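Local coordinates for antigen MTB48, Mycobacterial protein (Mycobacterium smegmatis, PDB 4WJ1), which is exported by the ESX-1 type VII secretion system and is probably involved in DNA conjugation in the recipient strain, here seen as its N-terminal PE- and PPE-domain part, at residues 63-68 / 118-123; 197-202 / 282-287. All coordinates share one frame; numbering follows the deposited sequence.

Interaction 1 of 2, residues 63-68 / 118-123; sequences GDREGE and GPLAIP
R65, on the helix of the PE domain, carries the contact with the extended chain 118-123. Its NH1 donates to the carbonyl oxygen of G118 at 2.6 Å, with an N-H...O angle of 147°; the acceptor lies in the guanidinium plane, and the donor in the plane of the carbonyl. Nearer the helix, CB of R65 meets CB of L120 at 3.7 Å, the two side chains crossing at about a right angle, and the CD1 branch of L120 lies over one face of the guanidinium. CG of R65 stands anti to the backbone N (chi1 170°), and bends at chi2 and chi3 curl the chain so that its end turns to G118. At the next residue, OE2 of E66 rests against CA and CB of P119, both at 3.5 Å. The same oxygen accepts from a water, which in turn accepts from N of L120, each leg 2.8 Å. In the next shell E66 is held by S285 through OE2 and by R69 through OE1. The polar part of the contact thus reads the backbone of the loop between helices 40-96 and 139-147, G118 O directly and L120 N through water, while the L120 and P119 side chains add packing.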
loop_
_atom_site.group_PDB
_atom_site.type_symbol
_atom_site.label_atom_id
_atom_site.label_comp_id
_atom_site.label_asym_id
_atom_site.label_seq_id
_atom_site.Cartn_x
_atom_site.Cartn_y
_atom_site.Cartn_z
ATOM N N GLY A 63 -1.042 2.161 9.016
ATOM C CA GLY A 63 -1.251 3.573 8.759
ATOM C C GLY A 63 -2.544 4.073 9.368
ATOM O O GLY A 63 -2.562 5.091 10.065
ATOM N N ASP A 64 -3.626 3.345 9.119
ATOM C CA ASP A 64 -4.920 3.642 9.732
ATOM C C ASP A 64 -4.819 3.771 11.249
ATOM O O ASP A 64 -5.430 4.652 11.837
ATOM C CB ASP A 64 -5.941 2.558 9.392
ATOM C CG ASP A 64 -6.331 2.551 7.907
ATOM O OD1 ASP A 64 -6.113 3.571 7.219
ATOM O OD2 ASP A 64 -6.887 1.529 7.442
ATOM N N ARG A 65 -4.039 2.890 11.869
ATOM C CA ARG A 65 -3.908 2.872 13.308
ATOM C C ARG A 65 -3.317 4.204 13.753
ATOM O O ARG A 65 -3.808 4.833 14.680
ATOM C CB ARG A 65 -3.033 1.701 13.758
ATOM C CG ARG A 65 -2.658 1.746 15.230
ATOM C CD ARG A 65 -3.899 1.897 16.094
ATOM N NE ARG A 65 -4.747 0.707 16.060
ATOM C CZ ARG A 65 -4.451 -0.440 16.664
ATOM N NH1 ARG A 65 -3.324 -0.561 17.348
ATOM N NH2 ARG A 65 -5.277 -1.468 16.587
ATOM N N GLU A 66 -2.286 4.645 13.042
ATOM C CA GLU A 66 -1.637 5.901 13.337
ATOM C C GLU A 66 -2.554 7.114 13.226
ATOM O O GLU A 66 -2.461 8.041 14.033
ATOM C CB GLU A 66 -0.426 6.055 12.438
ATOM C CG GLU A 66 0.646 5.014 12.792
ATOM C CD GLU A 66 0.989 4.953 14.312
ATOM O OE1 GLU A 66 0.833 5.978 15.036
ATOM O OE2 GLU A 66 1.417 3.863 14.778
ATOM N N GLY A 67 -3.451 7.096 12.251
ATOM C CA GLY A 67 -4.375 8.195 12.083
ATOM C C GLY A 67 -5.247 8.265 13.313
ATOM O O GLY A 67 -5.493 9.339 13.859
ATOM N N GLU A 68 -5.680 7.095 13.771
ATOM C CA GLU A 68 -6.509 7.006 14.964
ATOM C C GLU A 68 -5.745 7.426 16.214
ATOM O O GLU A 68 -6.339 7.954 17.142
ATOM C CB GLU A 68 -7.039 5.587 15.130
ATOM C CG GLU A 68 -7.959 5.163 14.002
ATOM C CD GLU A 68 -8.118 3.664 13.927
ATOM O OE1 GLU A 68 -8.528 3.169 12.851
ATOM O OE2 GLU A 68 -7.830 2.990 14.945
ATOM N N GLY A 118 -1.694 1.332 20.756
ATOM C CA GLY A 118 -0.318 1.351 20.304
ATOM C C GLY A 118 -0.257 1.176 18.802
ATOM O O GLY A 118 -1.279 0.891 18.161
ATOM N N PRO A 119 0.941 1.348 18.230
ATOM C CA PRO A 119 1.145 1.059 16.808
ATOM C C PRO A 119 0.657 -0.339 16.467
ATOM O O PRO A 119 0.696 -1.223 17.327
ATOM C CB PRO A 119 2.659 1.178 16.640
ATOM C CG PRO A 119 3.084 2.136 17.747
ATOM C CD PRO A 119 2.166 1.829 18.893
ATOM N N LEU A 120 0.178 -0.522 15.241
ATOM C CA LEU A 120 -0.311 -1.821 14.785
ATOM C C LEU A 120 0.840 -2.690 14.260
ATOM O O LEU A 120 1.716 -2.206 13.542
ATOM C CB LEU A 120 -1.375 -1.639 13.695
ATOM C CG LEU A 120 -2.021 -2.925 13.180
ATOM C CD1 LEU A 120 -2.872 -3.564 14.267
ATOM C CD2 LEU A 120 -2.846 -2.686 11.915
ATOM N N ALA A 121 0.844 -3.967 14.637
ATOM C CA ALA A 121 1.818 -4.917 14.101
ATOM C C ALA A 121 1.627 -5.115 12.602
ATOM O O ALA A 121 0.499 -5.271 12.124
ATOM C CB ALA A 121 1.710 -6.255 14.817
ATOM N N ILE A 122 2.738 -5.119 11.869
ATOM C CA ILE A 122 2.730 -5.447 10.446
ATOM C C ILE A 122 3.308 -6.854 10.245
ATOM O O ILE A 122 4.530 -7.047 10.277
ATOM C CB ILE A 122 3.529 -4.411 9.630
ATOM C CG1 ILE A 122 3.044 -2.995 9.949
ATOM C CG2 ILE A 122 3.446 -4.706 8.126
ATOM C CD1 ILE A 122 3.750 -1.924 9.153
ATOM N N PRO A 123 2.423 -7.846 10.043
ATOM C CA PRO A 123 2.806 -9.261 10.014
ATOM C C PRO A 123 3.933 -9.548 9.033
ATOM O O PRO A 123 4.016 -8.916 7.981
ATOM C CB PRO A 123 1.519 -9.964 9.573
ATOM C CG PRO A 123 0.740 -8.915 8.884
ATOM C CD PRO A 123 1.016 -7.667 9.660
HETATM O O HOH W 1 0.766 1.508 13.460
#

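Interaction 2 of 2, residues 197-202 / 282-287; sequences RRLSTW and KPPSIG
NE1 of W202, the polar atom of a buried indole, is gripped by one hydrogen bond, to the carbonyl oxygen of G281, just ahead of segment 282-287; the carbonyl oxygen of K282 also lies 3.1 Å from NE1. The G281 bond fixes the NE1 side of the ring beside the incoming chain, and the rest of the contact is apolar. P283 covers one face of the indole: its CA stands 3.5 Å from the centroid of the five-membered ring and 17° off the normal, a CH-pi contact, while its CB reaches CE2 and CZ2, both at 3.6 Å. Tryptophan and proline lie side by side, pointing the same way. P284 adds a second, longer CH-pi contact from CD over the same face, at 4.3 Å from that centroid. W202 presents this face because CG is anti to the backbone N (chi1 173°) and the ring plane stands roughly at right angles to the CA-CB-CG plane (chi2 88°). About one turn earlier on the helix, the P284 ring fits against the backbone: its CG meets N of L199 at 3.6 Å and CB of R198 at 3.7 Å. CD1 of L199 comes across to CD of P284, the two side chains crossing at about a right angle. The consecutive prolines thus pack the extended chain after helix 248-272 along helix 187-230. On the flanks, helix 40-96 of the PE domain touches L199 through I70, W202 through T59 and P283 through E66, and F177 of helix 154-178 also packs on L199.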
loop_
_atom_site.group_PDB
_atom_site.type_symbol
_atom_site.label_atom_id
_atom_site.label_comp_id
_atom_site.label_asym_id
_atom_site.label_seq_id
_atom_site.Cartn_x
_atom_site.Cartn_y
_atom_site.Cartn_z
ATOM N N ARG A 197 2.257 16.008 9.615
ATOM C CA ARG A 197 3.014 16.167 8.389
ATOM C C ARG A 197 3.716 14.861 8.032
ATOM O O ARG A 197 3.803 14.490 6.869
ATOM C CB ARG A 197 4.029 17.293 8.515
ATOM C CG ARG A 197 4.723 17.608 7.205
ATOM C CD ARG A 197 6.040 18.353 7.423
ATOM N NE ARG A 197 6.968 17.621 8.289
ATOM C CZ ARG A 197 7.598 16.496 7.945
ATOM N NH1 ARG A 197 7.400 15.930 6.746
ATOM N NH2 ARG A 197 8.424 15.925 8.815
ATOM N N ARG A 198 4.203 14.157 9.043
ATOM C CA ARG A 198 4.870 12.891 8.803
ATOM C C ARG A 198 3.896 11.883 8.239
ATOM O O ARG A 198 4.204 11.205 7.261
ATOM C CB ARG A 198 5.493 12.349 10.082
ATOM C CG ARG A 198 6.675 13.156 10.563
ATOM C CD ARG A 198 7.490 12.399 11.588
ATOM N NE ARG A 198 8.406 13.303 12.274
ATOM C CZ ARG A 198 8.125 13.867 13.441
ATOM N NH1 ARG A 198 6.958 13.586 14.023
ATOM N NH2 ARG A 198 9.001 14.691 14.023
ATOM N N LEU A 199 2.722 11.794 8.857
ATOM C CA LEU A 199 1.743 10.789 8.485
ATOM C C LEU A 199 1.167 11.109 7.116
ATOM O O LEU A 199 1.016 10.227 6.262
ATOM C CB LEU A 199 0.638 10.701 9.530
ATOM C CG LEU A 199 -0.435 9.668 9.175
ATOM C CD1 LEU A 199 0.195 8.315 8.906
ATOM C CD2 LEU A 199 -1.494 9.574 10.285
ATOM N N SER A 200 0.866 12.388 6.916
ATOM C CA SER A 200 0.408 12.892 5.629
ATOM C C SER A 200 1.417 12.615 4.510
ATOM O O SER A 200 1.059 12.189 3.424
ATOM C CB SER A 200 0.128 14.388 5.727
ATOM O OG SER A 200 0.259 15.001 4.466
ATOM N N THR A 201 2.689 12.852 4.781
ATOM C CA THR A 201 3.711 12.633 3.779
ATOM C C THR A 201 3.876 11.149 3.501
ATOM O O THR A 201 4.179 10.742 2.383
ATOM C CB THR A 201 5.026 13.261 4.234
ATOM O OG1 THR A 201 4.957 14.656 3.953
ATOM C CG2 THR A 201 6.224 12.694 3.506
ATOM N N TRP A 202 3.657 10.341 4.528
ATOM C CA TRP A 202 3.850 8.915 4.402
ATOM C C TRP A 202 2.746 8.308 3.527
ATOM O O TRP A 202 2.997 7.431 2.712
ATOM C CB TRP A 202 3.874 8.277 5.779
ATOM C CG TRP A 202 3.911 6.795 5.773
ATOM C CD1 TRP A 202 5.013 6.003 5.727
ATOM C CD2 TRP A 202 2.785 5.918 5.845
ATOM N NE1 TRP A 202 4.646 4.675 5.757
ATOM C CE2 TRP A 202 3.280 4.598 5.828
ATOM C CE3 TRP A 202 1.404 6.119 5.917
ATOM C CZ2 TRP A 202 2.447 3.486 5.891
ATOM C CZ3 TRP A 202 0.572 5.011 5.977
ATOM C CH2 TRP A 202 1.100 3.709 5.967
ATOM N N LYS A 282 7.055 1.273 7.451
ATOM C CA LYS A 282 5.979 1.460 8.409
ATOM C C LYS A 282 5.611 2.941 8.502
ATOM O O LYS A 282 6.423 3.811 8.172
ATOM C CB LYS A 282 6.405 0.930 9.780
ATOM C CG LYS A 282 7.390 1.850 10.480
ATOM C CD LYS A 282 8.011 1.235 11.731
ATOM C CE LYS A 282 8.874 2.273 12.467
ATOM N NZ LYS A 282 8.094 3.524 12.829
ATOM N N PRO A 283 4.390 3.237 8.958
ATOM C CA PRO A 283 3.998 4.635 9.172
ATOM C C PRO A 283 4.667 5.260 10.401
ATOM O O PRO A 283 5.182 4.548 11.262
ATOM C CB PRO A 283 2.491 4.536 9.376
ATOM C CG PRO A 283 2.311 3.204 10.011
ATOM C CD PRO A 283 3.302 2.308 9.296
ATOM N N PRO A 284 4.669 6.595 10.485
ATOM C CA PRO A 284 5.214 7.204 11.701
ATOM C C PRO A 284 4.224 7.050 12.847
ATOM O O PRO A 284 3.008 7.082 12.628
ATOM C CB PRO A 284 5.392 8.672 11.314
ATOM C CG PRO A 284 4.287 8.900 10.322
ATOM C CD PRO A 284 4.198 7.611 9.526
ATOM N N SER A 285 4.735 6.863 14.055
ATOM C CA SER A 285 3.865 6.754 15.210
ATOM C C SER A 285 4.064 7.996 16.051
ATOM O O SER A 285 5.185 8.299 16.443
ATOM C CB SER A 285 4.166 5.483 16.013
ATOM O OG SER A 285 4.030 4.320 15.207
ATOM N N ILE A 286 2.989 8.736 16.302
ATOM C CA ILE A 286 3.085 9.901 17.177
ATOM C C ILE A 286 3.388 9.452 18.597
ATOM O O ILE A 286 2.974 8.369 19.022
ATOM C CB ILE A 286 1.792 10.729 17.175
ATOM C CG1 ILE A 286 2.041 12.095 17.808
ATOM C CG2 ILE A 286 0.687 9.987 17.904
ATOM C CD1 ILE A 286 0.847 12.947 17.843
ATOM N N GLY A 287 4.118 10.274 19.337
ATOM C CA GLY A 287 4.446 9.940 20.705
ATOM C C GLY A 287 3.413 10.447 21.684
ATOM O O GLY A 287 2.549 9.708 22.150
#

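Overall arrangement
Interactions 1 and 2 follow one another in series along the chain, yet their centres are only 10 Å apart. Helix 40-96 and the loop 282-287 join them: OE2 of E66 lies 2.7 Å from OG of S285, a probable hydrogen bond, and CG of P119 packs on the same OG at 3.5 Å. Deeper in, CA of G63 meets CZ3 of W202 at 3.6 Å, so the helix of interaction 1 approaches that of interaction 2 through a residue without a side chain. The PE helix has the 118-123 loop, the loop after helix 248-272 and the PPE helix 187-230 all beside it, and through these touching atoms the two contacts adjoin at what looks like a shared junction of the PE helix with the PPE part.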